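Local coordinates for protein acyl-coenzyme A oxidase 3 (Yarrowia lipolytica, PDB 5YS9) that oxidises acyl-CoA to trans-2-enoyl-CoA with FAD as cofactor, passing the electrons to oxygen to give hydrogen peroxide in peroxisomal fatty acid beta-oxidation, at residues A[116-121]-A[256-260]; A[156-162]-A[208-214]; A[174-178]-A[189-193]; A[244-250]-A[261-267]. All coordinates share one frame. Numbering follows the deposited sequence.

Contact 1 of 4, residues A[116-121]-A[256-260]; sequences MGTRIR and RDAID
A type I beta turn, Arg256 to Ile259, sits against residues 116-121 of helix 116-136, joining the loop between strands 245-249 and 262-272 of the middle beta domain to the N-terminal helical domain of the acyl-CoA oxidase fold. CA atoms come nearest at Gly117-Arg256 (4.7 Å) and Arg121-Ile259 (5.0 Å); 456 Å² is buried. Arg256 enters the turn with positive phi and psi (56°, 45°), and its side chain (chi1 m, chi2 t) reaches across the start of the helix until NH1 gives a weak hydrogen bond to Met116 O (3.0 Å), with Met116 CB over one face of the guanidinium. Ala258 directs CB at Gly117 CA (4.0 Å); a side chain on Gly117 would clash with that methyl. Ala258 O receives a weak, 3.4 Å hydrogen bond from Arg121 NH1, and Ile259 N closes the turn on Arg256 O (3.3 Å). Ile259, m at chi1 and t at chi2, brings CG1 to 3.5 Å from Gly117 O and CD1 to 3.4 Å from Ile120 CB. Asp260 and Arg121 share Ser207, which bonds Asp260 OD2 and Arg121 NH2, while Tyr676 of the second subunit bonds Arg121 NH1. Asp260 takes chi1 p, and its OD1 forms a salt bridge with Arg121 NE at 3.1 Å, the oxygen lying over one face of the guanidinium, well out of its plane.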
# COMPACT_ATOMS: atom_id res chain seq x y z
N MET A 116 -8.14 9.73 12.09
CA MET A 116 -8.10 8.39 12.65
C MET A 116 -7.27 8.31 13.94
O MET A 116 -7.29 7.31 14.59
CB MET A 116 -7.57 7.42 11.62
CG MET A 116 -8.37 7.41 10.33
SD MET A 116 -7.92 6.10 9.15
CE MET A 116 -7.75 7.13 7.70
N GLY A 117 -6.53 9.36 14.29
CA GLY A 117 -5.74 9.37 15.49
C GLY A 117 -6.57 9.71 16.71
O GLY A 117 -6.58 8.97 17.68
N THR A 118 -7.26 10.83 16.66
CA THR A 118 -7.99 11.30 17.84
C THR A 118 -9.04 10.29 18.30
O THR A 118 -9.12 9.93 19.47
CB THR A 118 -8.63 12.66 17.56
OG1 THR A 118 -7.60 13.65 17.46
CG2 THR A 118 -9.58 13.06 18.70
N ARG A 119 -9.82 9.82 17.35
CA ARG A 119 -10.81 8.76 17.60
C ARG A 119 -10.24 7.60 18.43
O ARG A 119 -10.90 7.14 19.35
CB ARG A 119 -11.30 8.25 16.24
CG ARG A 119 -12.23 7.09 16.32
CD ARG A 119 -12.52 6.43 15.00
NE ARG A 119 -13.48 5.38 15.31
CZ ARG A 119 -13.96 4.47 14.47
NH1 ARG A 119 -13.60 4.47 13.21
NH2 ARG A 119 -14.82 3.53 14.93
N ILE A 120 -9.02 7.14 18.14
CA ILE A 120 -8.47 5.99 18.83
C ILE A 120 -7.89 6.41 20.14
O ILE A 120 -8.01 5.68 21.13
CB ILE A 120 -7.38 5.23 18.03
CG1 ILE A 120 -7.90 4.86 16.66
CG2 ILE A 120 -6.96 3.95 18.74
CD1 ILE A 120 -9.20 4.07 16.72
N ARG A 121 -7.30 7.58 20.21
CA ARG A 121 -6.73 8.02 21.46
C ARG A 121 -7.80 8.14 22.52
O ARG A 121 -7.58 7.82 23.67
CB ARG A 121 -5.93 9.30 21.33
CG ARG A 121 -4.71 9.26 22.22
CD ARG A 121 -4.05 10.60 22.35
NE ARG A 121 -3.52 10.79 23.69
CZ ARG A 121 -2.55 11.62 23.97
NH1 ARG A 121 -2.01 12.33 23.02
NH2 ARG A 121 -2.13 11.74 25.21
N ARG A 256 -1.03 7.34 12.48
CA ARG A 256 -1.77 7.50 13.72
C ARG A 256 -0.90 7.96 14.86
O ARG A 256 -0.96 7.45 15.96
CB ARG A 256 -2.51 6.21 14.08
CG ARG A 256 -3.76 6.00 13.25
CD ARG A 256 -4.62 4.87 13.78
NE ARG A 256 -5.28 4.14 12.71
CZ ARG A 256 -6.59 4.01 12.57
NH1 ARG A 256 -7.41 4.55 13.44
NH2 ARG A 256 -7.08 3.32 11.57
N ASP A 257 -0.07 8.94 14.57
CA ASP A 257 0.87 9.46 15.53
C ASP A 257 0.22 10.21 16.69
O ASP A 257 0.86 10.43 17.68
CB ASP A 257 1.95 10.29 14.85
CG ASP A 257 3.17 9.47 14.49
OD1 ASP A 257 3.56 8.58 15.25
OD2 ASP A 257 3.76 9.72 13.45
N ALA A 258 -1.03 10.62 16.55
CA ALA A 258 -1.71 11.31 17.64
C ALA A 258 -1.87 10.40 18.85
O ALA A 258 -2.07 10.91 19.97
CB ALA A 258 -3.08 11.78 17.21
N ILE A 259 -1.87 9.09 18.65
CA ILE A 259 -2.03 8.12 19.73
C ILE A 259 -0.72 7.82 20.42
O ILE A 259 0.27 7.53 19.78
CB ILE A 259 -2.56 6.77 19.23
CG1 ILE A 259 -3.83 6.95 18.42
CG2 ILE A 259 -2.81 5.82 20.38
CD1 ILE A 259 -4.05 5.81 17.46
N ASP A 260 -0.73 7.87 21.74
CA ASP A 260 0.48 7.69 22.56
C ASP A 260 0.69 6.24 23.03
O ASP A 260 0.58 5.93 24.21
CB ASP A 260 0.47 8.67 23.76
CG ASP A 260 -0.71 8.46 24.71
OD1 ASP A 260 -1.83 8.26 24.21
OD2 ASP A 260 -0.53 8.57 25.93

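Contact 2 of 4, residues A[156-162]-A[208-214]; sequences FYGCFAM and ATHTACF. With FAD (flavin-adenine dinucleotide), chain C.
The flavin pocket borders this parallel strand pair of the middle beta domain, where strand 158-161 runs beside strand 210-214 at 22°, axes closest at 4.6 Å. Phe160 pairs with Ala212 and Ala161 with Cys213. Tyr157 O accepts from Thr209 N (2.7 Å) and His210 N (3.0 Å), and Tyr157 N gives to Thr209 OG1 (2.9 Å). Ala212 N bonds Cys159 O (3.0 Å), Ala161 N bonds Ala212 O (2.9 Å) and Phe214 N bonds Ala161 O (3.0 Å). The Phe156 ring (chi1 t) lies in an offset stack on the His210 ring (chi1 m), centroids 4.0 Å apart and planes at 14°. Ala161 CB reaches Thr211 OG1 at 3.2 Å, on the face shared with Cys159 and Cys213. The other face carries Phe160 (chi1 t), whose CZ is 3.4 Å from Phe214 CZ. Met162 (chi1 and chi2 t) lays CE over the Phe214 ring, 3.6 Å from its centroid (CH-pi), with SD 4.7 Å from it in a Met-aromatic contact. The backbone at and just past the strand end meets the flavin pyrimidine edge: Met162 N gives a weak bond to FAD O2 (3.4 Å), and FAD N3 donates to Phe160 O at 3.1 Å.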
# COMPACT_ATOMS: atom_id res chain seq x y z
N PHE A 156 -9.13 10.58 35.84
CA PHE A 156 -9.08 9.14 35.51
C PHE A 156 -9.01 8.98 33.98
O PHE A 156 -9.71 9.68 33.26
CB PHE A 156 -10.35 8.44 36.00
CG PHE A 156 -10.25 6.94 36.11
CD1 PHE A 156 -10.33 6.14 34.97
CD2 PHE A 156 -10.15 6.32 37.37
CE1 PHE A 156 -10.29 4.76 35.07
CE2 PHE A 156 -10.09 4.94 37.47
CZ PHE A 156 -10.17 4.16 36.33
N TYR A 157 -8.17 8.06 33.51
CA TYR A 157 -8.00 7.81 32.09
C TYR A 157 -7.43 6.41 31.98
O TYR A 157 -6.36 6.10 32.54
CB TYR A 157 -7.07 8.84 31.43
CG TYR A 157 -7.24 8.97 29.93
CD1 TYR A 157 -6.78 7.98 29.06
CD2 TYR A 157 -7.86 10.08 29.37
CE1 TYR A 157 -6.93 8.10 27.67
CE2 TYR A 157 -8.02 10.21 28.00
CZ TYR A 157 -7.56 9.22 27.14
OH TYR A 157 -7.72 9.37 25.77
N GLY A 158 -8.17 5.57 31.28
CA GLY A 158 -7.92 4.14 31.21
C GLY A 158 -7.28 3.80 29.88
O GLY A 158 -7.33 4.59 28.94
N CYS A 159 -6.66 2.65 29.81
CA CYS A 159 -6.18 2.08 28.57
C CYS A 159 -6.31 0.54 28.73
O CYS A 159 -6.83 0.04 29.76
CB CYS A 159 -4.72 2.54 28.34
SG CYS A 159 -3.53 1.91 29.55
N PHE A 160 -5.92 -0.18 27.69
CA PHE A 160 -6.21 -1.58 27.55
C PHE A 160 -4.91 -2.30 27.28
O PHE A 160 -4.34 -2.15 26.21
CB PHE A 160 -7.16 -1.68 26.35
CG PHE A 160 -7.76 -3.03 26.13
CD1 PHE A 160 -8.93 -3.38 26.75
CD2 PHE A 160 -7.19 -3.91 25.24
CE1 PHE A 160 -9.51 -4.60 26.52
CE2 PHE A 160 -7.75 -5.14 25.01
CZ PHE A 160 -8.92 -5.48 25.65
N ALA A 161 -4.46 -3.10 28.22
CA ALA A 161 -3.14 -3.68 28.09
C ALA A 161 -3.21 -5.18 27.97
O ALA A 161 -3.20 -5.89 28.95
CB ALA A 161 -2.28 -3.27 29.27
N MET A 162 -3.23 -5.65 26.74
CA MET A 162 -3.29 -7.05 26.47
C MET A 162 -2.06 -7.46 25.72
O MET A 162 -1.33 -8.35 26.13
CB MET A 162 -4.54 -7.33 25.65
CG MET A 162 -4.68 -8.73 25.13
SD MET A 162 -6.02 -8.73 23.96
CE MET A 162 -7.37 -9.15 25.03
N ALA A 208 -2.62 7.67 30.36
CA ALA A 208 -3.44 6.81 31.22
C ALA A 208 -3.03 6.81 32.67
O ALA A 208 -1.84 6.70 32.97
CB ALA A 208 -3.39 5.39 30.69
N THR A 209 -4.01 6.94 33.57
CA THR A 209 -3.82 6.74 35.00
C THR A 209 -4.03 5.29 35.43
O THR A 209 -3.46 4.86 36.45
CB THR A 209 -4.85 7.56 35.81
OG1 THR A 209 -6.17 7.16 35.46
CG2 THR A 209 -4.69 9.02 35.52
N HIS A 210 -4.90 4.57 34.70
CA HIS A 210 -5.18 3.15 34.95
C HIS A 210 -5.17 2.30 33.70
O HIS A 210 -5.24 2.81 32.62
CB HIS A 210 -6.53 2.95 35.61
CG HIS A 210 -6.67 3.61 36.94
ND1 HIS A 210 -6.69 4.98 37.10
CD2 HIS A 210 -6.91 3.09 38.17
CE1 HIS A 210 -6.88 5.27 38.37
NE2 HIS A 210 -7.00 4.14 39.04
N THR A 211 -5.06 0.98 33.88
CA THR A 211 -5.12 0.03 32.78
C THR A 211 -5.94 -1.19 33.15
O THR A 211 -6.12 -1.51 34.30
CB THR A 211 -3.74 -0.43 32.33
OG1 THR A 211 -3.86 -1.12 31.09
CG2 THR A 211 -3.13 -1.38 33.31
N ALA A 212 -6.44 -1.84 32.11
CA ALA A 212 -7.07 -3.14 32.23
C ALA A 212 -5.97 -4.11 31.81
O ALA A 212 -5.69 -4.24 30.63
CB ALA A 212 -8.26 -3.21 31.30
N CYS A 213 -5.31 -4.73 32.78
CA CYS A 213 -4.14 -5.57 32.51
C CYS A 213 -4.56 -7.04 32.35
O CYS A 213 -5.19 -7.63 33.24
CB CYS A 213 -3.12 -5.43 33.64
SG CYS A 213 -1.61 -6.41 33.44
N PHE A 214 -4.20 -7.62 31.22
CA PHE A 214 -4.42 -9.03 30.94
C PHE A 214 -3.22 -9.83 31.47
O PHE A 214 -2.10 -9.60 31.04
CB PHE A 214 -4.64 -9.26 29.42
CG PHE A 214 -5.97 -8.77 28.93
CD1 PHE A 214 -6.24 -7.40 28.81
CD2 PHE A 214 -6.99 -9.67 28.59
CE1 PHE A 214 -7.48 -6.94 28.39
CE2 PHE A 214 -8.25 -9.21 28.15
CZ PHE A 214 -8.49 -7.84 28.06
PA FAD C . 1.43 -11.86 15.75
O1A FAD C . 2.67 -12.39 16.37
O2A FAD C . 0.11 -12.35 16.20
O5B FAD C . 1.54 -12.20 14.21
C5B FAD C . 2.63 -11.71 13.45
C4B FAD C . 2.58 -12.24 12.03
O4B FAD C . 2.64 -13.66 12.05
C3B FAD C . 1.29 -11.85 11.37
O3B FAD C . 1.53 -11.52 10.02
C2B FAD C . 0.47 -13.11 11.37
O2B FAD C . -0.26 -13.19 10.17
C1B FAD C . 1.49 -14.22 11.45
N9A FAD C . 0.89 -15.31 12.25
C8A FAD C . 0.63 -15.30 13.56
N7A FAD C . 0.05 -16.45 13.94
C5A FAD C . -0.07 -17.22 12.86
C6A FAD C . -0.59 -18.55 12.56
N6A FAD C . -1.11 -19.33 13.52
N1A FAD C . -0.53 -18.97 11.28
C2A FAD C . -0.01 -18.21 10.31
N3A FAD C . 0.48 -16.99 10.52
C4A FAD C . 0.48 -16.46 11.74
N1 FAD C . -3.07 -3.99 21.68
C2 FAD C . -3.70 -3.70 22.83
O2 FAD C . -3.95 -4.62 23.61
N3 FAD C . -4.09 -2.48 23.17
C4 FAD C . -3.87 -1.45 22.39
O4 FAD C . -4.23 -0.33 22.73
C4X FAD C . -3.19 -1.66 21.11
N5 FAD C . -2.94 -0.65 20.29
C5X FAD C . -2.30 -0.87 19.14
C6 FAD C . -2.06 0.20 18.32
C7 FAD C . -1.41 0.03 17.13
C7M FAD C . -1.17 1.23 16.27
C8 FAD C . -0.97 -1.32 16.73
C8M FAD C . -0.26 -1.54 15.43
C9 FAD C . -1.22 -2.41 17.54
C9A FAD C . -1.87 -2.23 18.74
N10 FAD C . -2.14 -3.32 19.59
C10 FAD C . -2.79 -3.04 20.79
C1' FAD C . -1.71 -4.68 19.26
C2' FAD C . -2.50 -5.40 18.19
O2' FAD C . -3.76 -5.76 18.74
C3' FAD C . -1.72 -6.65 17.78
O3' FAD C . -0.55 -6.19 17.13
C4' FAD C . -2.39 -7.65 16.84
O4' FAD C . -3.68 -8.05 17.29
C5' FAD C . -1.59 -8.93 16.76
O5' FAD C . -0.34 -8.67 16.17
P FAD C . 1.01 -9.24 16.77
O1P FAD C . 1.97 -8.11 16.80
O2P FAD C . 0.70 -9.99 18.01
O3P FAD C . 1.48 -10.26 15.66

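Contact 3 of 4, residues A[174-178]-A[189-193]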
# COMPACT_ATOMS: atom_id res chain seq x y z
N LEU A 174 -0.20 -15.19 26.72
CA LEU A 174 0.42 -14.05 27.44
C LEU A 174 1.22 -14.55 28.61
O LEU A 174 0.89 -15.59 29.18
CB LEU A 174 -0.60 -13.00 27.90
CG LEU A 174 -1.26 -12.24 26.74
CD1 LEU A 174 -2.46 -11.39 27.20
CD2 LEU A 174 -0.27 -11.37 25.96
N GLU A 175 2.29 -13.82 28.93
CA GLU A 175 3.26 -14.21 29.94
C GLU A 175 3.14 -13.39 31.24
O GLU A 175 3.71 -13.76 32.27
CB GLU A 175 4.68 -14.10 29.35
CG GLU A 175 5.10 -15.16 28.31
CD GLU A 175 6.53 -14.94 27.83
OE1 GLU A 175 6.73 -14.34 26.76
OE2 GLU A 175 7.48 -15.33 28.53
N THR A 176 2.41 -12.28 31.22
CA THR A 176 2.31 -11.44 32.43
C THR A 176 1.48 -12.20 33.45
O THR A 176 0.47 -12.79 33.10
CB THR A 176 1.70 -10.05 32.17
OG1 THR A 176 2.45 -9.40 31.13
CG2 THR A 176 1.80 -9.19 33.41
N THR A 177 1.93 -12.18 34.70
CA THR A 177 1.34 -12.99 35.77
C THR A 177 0.70 -12.17 36.84
O THR A 177 1.17 -11.07 37.13
CB THR A 177 2.38 -13.89 36.47
OG1 THR A 177 3.38 -13.08 37.13
CG2 THR A 177 3.01 -14.82 35.48
N ALA A 178 -0.35 -12.74 37.45
CA ALA A 178 -1.12 -12.15 38.53
C ALA A 178 -1.22 -13.23 39.63
O ALA A 178 -2.00 -14.18 39.52
CB ALA A 178 -2.51 -11.76 38.00
N ILE A 189 1.07 -8.45 40.24
CA ILE A 189 1.21 -8.36 38.79
C ILE A 189 2.69 -8.25 38.41
O ILE A 189 3.39 -7.33 38.87
CB ILE A 189 0.48 -7.15 38.20
CG1 ILE A 189 -0.99 -7.06 38.74
CG2 ILE A 189 0.53 -7.23 36.68
CD1 ILE A 189 -1.79 -8.35 38.65
N ASN A 190 3.17 -9.20 37.59
CA ASN A 190 4.57 -9.27 37.26
C ASN A 190 4.82 -9.59 35.79
O ASN A 190 4.21 -10.49 35.20
CB ASN A 190 5.34 -10.26 38.16
CG ASN A 190 6.85 -10.07 38.10
OD1 ASN A 190 7.40 -9.03 38.55
ND2 ASN A 190 7.54 -11.03 37.48
N THR A 191 5.77 -8.84 35.23
CA THR A 191 6.30 -9.06 33.90
C THR A 191 7.61 -9.89 34.08
O THR A 191 8.62 -9.36 34.46
CB THR A 191 6.63 -7.67 33.23
OG1 THR A 191 5.49 -6.79 33.26
CG2 THR A 191 7.13 -7.88 31.81
N PRO A 192 7.61 -11.20 33.77
CA PRO A 192 8.81 -12.03 34.11
C PRO A 192 10.13 -11.79 33.30
O PRO A 192 11.22 -11.94 33.83
CB PRO A 192 8.31 -13.46 33.91
CG PRO A 192 7.21 -13.32 32.88
CD PRO A 192 6.53 -11.99 33.15
N ASN A 193 9.97 -11.45 32.04
CA ASN A 193 11.06 -11.08 31.17
C ASN A 193 10.61 -9.92 30.31
O ASN A 193 9.45 -9.63 30.24
CB ASN A 193 11.56 -12.25 30.33
CG ASN A 193 10.58 -12.69 29.28
OD1 ASN A 193 9.78 -13.57 29.50
ND2 ASN A 193 10.65 -12.08 28.12
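Here the open end of the beta hairpin formed by strands 177-181 and 186-190 meets the loop segments that flank it, in the middle beta domain. Glu175 points its CB toward the other segment, and its carbonyl O lies 3.4 Å from Pro192 CD; its carboxylate OE1 is hydrogen-bonded to Thr19 of the second subunit. Thr176 next packs its methyl CG2 3.3 Å from Asn190 O and 4.0 Å from Ile189 CG2, while its hydroxyl is held by Glu164. Pairing begins in earnest at Thr177, which forms an antiparallel hydrogen-bonded pair with Asn190: Thr177 N donates to Asn190 O (2.9 Å) and Asn190 N to Thr177 O (2.8 Å). With chi1 p, Thr177 OG1 adds a weak 3.3 Å bond to Asn190 O. Ala178 and Ile189 then make a non-hydrogen-bonded pair, CA atoms 4.5 Å apart, with Ala178 CB against Ile189 CD1 at 3.5 Å. Those two side chains face the hydrophobic interior, where Phe229 and Val231 of strand 222-232 lie, whereas Thr177 and Asn190 occupy the more exposed face. The hairpin is thus two-sided: backbone bonds fix its register, aliphatic groups fill the inner side, and polar ones line the outer side and the subunit boundary.

Contact 4 of 4, residues A[244-250]-A[261-267]; sequences GIALGDI and NGWIQFT. With FAD (flavin-adenine dinucleotide), chain C.
The indole of Trp263 (chi1 p, chi2 -91°) lies flat across the neighbouring strand, filling the hollow above a residue without a side chain. Gly248 CA is 3.8 Å from the centroid of the Trp263 five-membered ring and Leu247 CA 3.8 Å from that of the Trp263 six-membered ring, both CH-pi contacts over the face; a CB on Gly248 would collide with Trp263 NE1. Ala246 CB meets Trp263 CZ3 at 3.8 Å, and Ile250 CG1 comes to 4.1 Å from Trp263 CD1; Phe660 of the second subunit meets the indole edge-to-face. Strands 245-249 and 262-266 of the middle beta domain are antiparallel neighbours, at 168° with axes 4.5 Å apart at closest approach. Ala246-Gln265 and Gly248-Trp263 are hydrogen-bonded pairs, Ile245-Phe266, Leu247-Ile264 and Asp249-Gly262 non-hydrogen-bonded. Gln265 N to Ala246 O is 2.7 Å; Thr267 N to Gly244 O (2.8 Å) and Ile250 N to Asn261 O (2.9 Å) extend the ladder. On the face away from the indole, Ile245 CD1 (chi1 and chi2 m) touches Phe266 CD2 at 3.7 Å and Leu247 CB lies 4.2 Å from Ile264 CG2. Asn261 belongs to the FAD pocket and borders the flavin. One water bridges Trp263 NE1 (3.0 Å) and Asp249 O (2.9 Å).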
# COMPACT_ATOMS: atom_id res chain seq x y z
N GLY A 244 6.75 0.19 41.03
CA GLY A 244 6.80 -1.08 40.26
C GLY A 244 6.30 -1.01 38.84
O GLY A 244 6.34 -2.02 38.14
N ILE A 245 5.87 0.19 38.40
CA ILE A 245 5.33 0.43 37.07
C ILE A 245 6.42 1.15 36.26
O ILE A 245 6.90 2.19 36.68
CB ILE A 245 4.11 1.38 37.10
CG1 ILE A 245 2.98 0.77 37.96
CG2 ILE A 245 3.64 1.72 35.66
CD1 ILE A 245 2.24 -0.37 37.30
N ALA A 246 6.81 0.55 35.15
CA ALA A 246 7.66 1.20 34.21
C ALA A 246 6.86 1.31 32.92
O ALA A 246 6.19 0.37 32.51
CB ALA A 246 8.91 0.38 34.00
N LEU A 247 6.95 2.46 32.28
CA LEU A 247 6.38 2.63 30.97
C LEU A 247 7.02 3.80 30.21
O LEU A 247 7.76 4.60 30.80
CB LEU A 247 4.88 2.83 31.10
CG LEU A 247 4.42 4.06 31.86
CD1 LEU A 247 4.56 5.36 31.08
CD2 LEU A 247 2.97 3.77 32.22
N GLY A 248 6.83 3.81 28.90
CA GLY A 248 7.43 4.79 28.03
C GLY A 248 6.74 4.89 26.69
O GLY A 248 5.98 4.03 26.32
N ASP A 249 7.02 5.95 25.96
CA ASP A 249 6.49 6.13 24.63
C ASP A 249 7.20 5.22 23.64
O ASP A 249 8.41 5.19 23.57
CB ASP A 249 6.68 7.59 24.24
CG ASP A 249 5.98 7.96 22.96
OD1 ASP A 249 5.67 7.11 22.14
OD2 ASP A 249 5.75 9.15 22.79
N ILE A 250 6.42 4.49 22.88
CA ILE A 250 6.93 3.63 21.83
C ILE A 250 7.48 4.40 20.66
O ILE A 250 8.32 3.91 19.93
CB ILE A 250 5.93 2.54 21.44
CG1 ILE A 250 5.77 1.60 22.63
CG2 ILE A 250 6.42 1.79 20.23
CD1 ILE A 250 4.88 0.43 22.39
N ASN A 261 1.02 5.38 22.09
CA ASN A 261 1.17 3.98 22.36
C ASN A 261 2.42 3.82 23.20
O ASN A 261 3.49 4.32 22.85
CB ASN A 261 1.31 3.16 21.10
CG ASN A 261 0.08 3.18 20.26
OD1 ASN A 261 -0.83 2.35 20.43
ND2 ASN A 261 0.05 4.11 19.29
N GLY A 262 2.28 3.13 24.31
CA GLY A 262 3.36 2.99 25.19
C GLY A 262 3.56 1.54 25.52
O GLY A 262 2.65 0.74 25.30
N TRP A 263 4.77 1.23 26.01
CA TRP A 263 5.10 -0.06 26.60
C TRP A 263 4.94 0.03 28.09
O TRP A 263 5.11 1.09 28.63
CB TRP A 263 6.55 -0.47 26.31
CG TRP A 263 7.62 0.48 26.73
CD1 TRP A 263 8.14 1.45 25.95
CD2 TRP A 263 8.31 0.55 27.97
NE1 TRP A 263 9.10 2.13 26.62
CE2 TRP A 263 9.25 1.60 27.86
CE3 TRP A 263 8.25 -0.17 29.16
CZ2 TRP A 263 10.13 1.95 28.89
CZ3 TRP A 263 9.14 0.18 30.21
CH2 TRP A 263 10.06 1.22 30.06
N ILE A 264 4.61 -1.08 28.74
CA ILE A 264 4.53 -1.14 30.20
C ILE A 264 5.21 -2.42 30.73
O ILE A 264 5.00 -3.51 30.22
CB ILE A 264 3.07 -1.14 30.72
CG1 ILE A 264 2.17 -0.18 29.90
CG2 ILE A 264 3.04 -0.78 32.21
CD1 ILE A 264 0.69 -0.27 30.27
N GLN A 265 5.98 -2.25 31.80
CA GLN A 265 6.44 -3.34 32.63
C GLN A 265 5.91 -3.16 34.05
O GLN A 265 5.90 -2.03 34.57
CB GLN A 265 7.94 -3.34 32.66
CG GLN A 265 8.57 -3.37 31.27
CD GLN A 265 10.04 -3.48 31.35
OE1 GLN A 265 10.61 -3.08 32.32
NE2 GLN A 265 10.66 -4.07 30.35
N PHE A 266 5.48 -4.29 34.64
CA PHE A 266 5.06 -4.40 36.05
C PHE A 266 6.07 -5.24 36.80
O PHE A 266 6.38 -6.34 36.38
CB PHE A 266 3.73 -5.13 36.14
CG PHE A 266 2.66 -4.56 35.28
CD1 PHE A 266 2.53 -4.99 33.95
CD2 PHE A 266 1.76 -3.66 35.79
CE1 PHE A 266 1.54 -4.46 33.13
CE2 PHE A 266 0.75 -3.14 34.98
CZ PHE A 266 0.66 -3.52 33.65
N THR A 267 6.54 -4.76 37.91
CA THR A 267 7.47 -5.51 38.75
C THR A 267 6.88 -5.56 40.15
O THR A 267 6.78 -4.53 40.85
CB THR A 267 8.86 -4.85 38.76
OG1 THR A 267 9.28 -4.59 37.41
CG2 THR A 267 9.88 -5.76 39.48
PA FAD C . 1.43 -11.86 15.75
O1A FAD C . 2.67 -12.39 16.37
O2A FAD C . 0.11 -12.35 16.20
O5B FAD C . 1.54 -12.20 14.21
C5B FAD C . 2.63 -11.71 13.45
C4B FAD C . 2.58 -12.24 12.03
O4B FAD C . 2.64 -13.66 12.05
C3B FAD C . 1.29 -11.85 11.37
O3B FAD C . 1.53 -11.52 10.02
C2B FAD C . 0.47 -13.11 11.37
O2B FAD C . -0.26 -13.19 10.17
C1B FAD C . 1.49 -14.22 11.45
N9A FAD C . 0.89 -15.31 12.25
C8A FAD C . 0.63 -15.30 13.56
N7A FAD C . 0.05 -16.45 13.94
C5A FAD C . -0.07 -17.22 12.86
C6A FAD C . -0.59 -18.55 12.56
N6A FAD C . -1.11 -19.33 13.52
N1A FAD C . -0.53 -18.97 11.28
C2A FAD C . -0.01 -18.21 10.31
N3A FAD C . 0.48 -16.99 10.52
C4A FAD C . 0.48 -16.46 11.74
N1 FAD C . -3.07 -3.99 21.68
C2 FAD C . -3.70 -3.70 22.83
O2 FAD C . -3.95 -4.62 23.61
N3 FAD C . -4.09 -2.48 23.17
C4 FAD C . -3.87 -1.45 22.39
O4 FAD C . -4.23 -0.33 22.73
C4X FAD C . -3.19 -1.66 21.11
N5 FAD C . -2.94 -0.65 20.29
C5X FAD C . -2.30 -0.87 19.14
C6 FAD C . -2.06 0.20 18.32
C7 FAD C . -1.41 0.03 17.13
C7M FAD C . -1.17 1.23 16.27
C8 FAD C . -0.97 -1.32 16.73
C8M FAD C . -0.26 -1.54 15.43
C9 FAD C . -1.22 -2.41 17.54
C9A FAD C . -1.87 -2.23 18.74
N10 FAD C . -2.14 -3.32 19.59
C10 FAD C . -2.79 -3.04 20.79
C1' FAD C . -1.71 -4.68 19.26
C2' FAD C . -2.50 -5.40 18.19
O2' FAD C . -3.76 -5.76 18.74
C3' FAD C . -1.72 -6.65 17.78
O3' FAD C . -0.55 -6.19 17.13
C4' FAD C . -2.39 -7.65 16.84
O4' FAD C . -3.68 -8.05 17.29
C5' FAD C . -1.59 -8.93 16.76
O5' FAD C . -0.34 -8.67 16.17
P FAD C . 1.01 -9.24 16.77
O1P FAD C . 1.97 -8.11 16.80
O2P FAD C . 0.70 -9.99 18.01
O3P FAD C . 1.48 -10.26 15.66
O HOH W 1 8.55 -2.28 36.65
O HOH W 2 10.41 4.67 25.58

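Contacts 2, 3 and 4 are pairings within one mixed sheet, parallel in contact 2 and antiparallel in the other two; contact 1 instead ties a helix to the loop whose chain runs on into residues 261-267. Contacts 1, 2 and 4 are buried, contact 3 only partly. Their chemistry differs accordingly: arginine charges and weak bonds at the domain boundary in contact 1, a regular backbone ladder in contact 4, a looser one in contact 2, and a short ladder with polar flanks in contact 3. Contacts 2 and 4 both border FAD. Tyr157 OH to Arg121 O (2.6 Å) probably links contacts 1 and 2, Thr191 N to Phe266 O (2.8 Å) contacts 3 and 4, and Cys213 packs on Ile189 and Phe266.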